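Local coordinates for protein jasmonate-induced oxygenase 2 (Arabidopsis thaliana, PDB 6LSV) that oxidises the plant hormone jasmonate to 12-hydroxyjasmonate, using 2-oxoglutarate, molecular oxygen and a bound iron ion, at residues Val182-Leu187 against Asp192-Ala197. Numbering follows the deposited sequence.
Sequences VLSTNL and DKFQEA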
# COMPACT_ATOMS: atom_id res chain seq x y z
N VAL A 182 15.02 -12.61 1.83
CA VAL A 182 15.34 -12.73 0.41
C VAL A 182 15.81 -11.39 -0.15
O VAL A 182 16.76 -11.32 -0.93
CB VAL A 182 14.14 -13.30 -0.37
CG1 VAL A 182 14.43 -13.31 -1.87
CG2 VAL A 182 13.80 -14.70 0.12
N LEU A 183 15.14 -10.30 0.25
CA LEU A 183 15.54 -8.97 -0.22
C LEU A 183 16.96 -8.64 0.20
O LEU A 183 17.75 -8.10 -0.59
CB LEU A 183 14.56 -7.92 0.30
CG LEU A 183 13.13 -7.97 -0.24
CD1 LEU A 183 12.32 -6.81 0.32
CD2 LEU A 183 13.13 -7.94 -1.75
N SER A 184 17.31 -8.96 1.45
CA SER A 184 18.67 -8.71 1.95
C SER A 184 19.69 -9.54 1.18
O SER A 184 20.71 -9.01 0.71
CB SER A 184 18.76 -9.05 3.44
OG SER A 184 17.90 -8.25 4.22
N THR A 185 19.46 -10.85 1.10
CA THR A 185 20.41 -11.75 0.46
C THR A 185 20.66 -11.34 -0.99
O THR A 185 21.81 -11.33 -1.45
CB THR A 185 19.89 -13.17 0.54
OG1 THR A 185 19.99 -13.64 1.89
CG2 THR A 185 20.66 -14.09 -0.38
N ASN A 186 19.60 -10.97 -1.71
CA ASN A 186 19.76 -10.59 -3.11
C ASN A 186 20.67 -9.38 -3.29
O ASN A 186 21.17 -9.15 -4.39
CB ASN A 186 18.39 -10.33 -3.74
CG ASN A 186 17.79 -11.57 -4.36
OD1 ASN A 186 18.45 -12.26 -5.14
ND2 ASN A 186 16.54 -11.87 -4.03
N LEU A 187 20.89 -8.59 -2.24
CA LEU A 187 21.84 -7.50 -2.28
C LEU A 187 23.22 -7.91 -1.79
O LEU A 187 24.08 -7.05 -1.56
CB LEU A 187 21.34 -6.31 -1.45
CG LEU A 187 20.12 -5.55 -2.00
CD1 LEU A 187 19.71 -4.41 -1.08
CD2 LEU A 187 20.40 -5.03 -3.41
N ASP A 192 19.81 -11.22 7.37
CA ASP A 192 18.99 -10.48 8.31
C ASP A 192 19.37 -9.00 8.37
O ASP A 192 19.04 -8.32 9.35
CB ASP A 192 19.08 -11.11 9.70
CG ASP A 192 20.41 -10.84 10.39
OD1 ASP A 192 21.44 -10.75 9.69
OD2 ASP A 192 20.43 -10.73 11.63
N LYS A 193 20.03 -8.48 7.33
CA LYS A 193 20.48 -7.09 7.35
C LYS A 193 19.30 -6.12 7.30
O LYS A 193 19.29 -5.12 8.02
CB LYS A 193 21.44 -6.84 6.18
CG LYS A 193 22.01 -5.43 6.13
CD LYS A 193 22.64 -5.00 7.45
CE LYS A 193 23.84 -5.86 7.83
NZ LYS A 193 24.46 -5.44 9.12
N PHE A 194 18.29 -6.40 6.47
CA PHE A 194 17.11 -5.54 6.42
C PHE A 194 16.35 -5.56 7.74
O PHE A 194 15.99 -4.51 8.27
CB PHE A 194 16.19 -5.95 5.27
CG PHE A 194 16.56 -5.36 3.95
CD1 PHE A 194 17.84 -4.90 3.71
CD2 PHE A 194 15.62 -5.27 2.93
CE1 PHE A 194 18.17 -4.35 2.48
CE2 PHE A 194 15.95 -4.73 1.71
CZ PHE A 194 17.23 -4.27 1.48
N GLN A 195 16.09 -6.77 8.26
CA GLN A 195 15.43 -6.88 9.56
C GLN A 195 16.18 -6.10 10.63
O GLN A 195 15.56 -5.52 11.53
CB GLN A 195 15.31 -8.35 9.97
CG GLN A 195 14.25 -8.59 11.01
CD GLN A 195 12.86 -8.41 10.45
OE1 GLN A 195 12.52 -8.99 9.42
NE2 GLN A 195 12.05 -7.59 11.11
N GLU A 196 17.51 -6.06 10.53
CA GLU A 196 18.31 -5.25 11.44
C GLU A 196 18.02 -3.77 11.25
O GLU A 196 17.71 -3.05 12.21
CB GLU A 196 19.79 -5.55 11.19
CG GLU A 196 20.69 -5.49 12.40
CD GLU A 196 22.13 -5.80 12.03
OE1 GLU A 196 22.88 -4.85 11.70
OE2 GLU A 196 22.52 -6.99 12.06
N ALA A 197 18.09 -3.29 10.00
CA ALA A 197 17.92 -1.87 9.72
C ALA A 197 16.53 -1.38 10.10
O ALA A 197 16.37 -0.20 10.46
CB ALA A 197 18.18 -1.60 8.24
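The Phe-194 ring packs against Leu-183 and Ser-184 near the end of helix 161-186, and against Leu-187 just beyond it. The two segments belong to consecutive helices, a helix-loop-helix connection in the 2-oxoglutarate- and iron-dependent dioxygenase fold, whose core is a double-stranded beta-helix. A short loop turns the chain from the long helix into the short helix 193-197. The axes of the two segments run at 114° to each other and approach to 8.9 Å. The CB of Phe-194 points toward the long helix. Its CG lies anti to the carbonyl carbon and beside the backbone N (chi1 -85°), with the ring turned to Ser-184 and the two leucines. One face of the ring has Ser-184 CA 4.3 Å above its plane, offset toward the rim. The two leucines meet the ring obliquely, at different atoms. Leu-183 uses its CB, 3.8 Å from Phe-194 CE2. Leu-187 sends in a methyl, and its CD1 comes to 3.6 Å from Phe-194 CZ. The Leu-187 side chain crosses that of Phe-194 at about a right angle. Ile-271 of helix 269-274 touches both Leu-183 and Phe-194, and Leu-312 also packs on the phenylalanine. The contact joins the end of the long helix to the short helix that follows it, and lies away from the iron, 2-oxoglutarate and jasmonate sites. Within the short helix, Lys-193 turns its amino end away from the contact and forms a salt bridge with Glu-196. The polar link between the helices is made by the buried Ser-184. Its OG also hydrogen-bonds to Met-180 O, one turn back in its own helix. In the first turn of the short helix, Phe-194 N donates to Ser-184 OG at 2.9 Å, with an N-H...O angle of 153°.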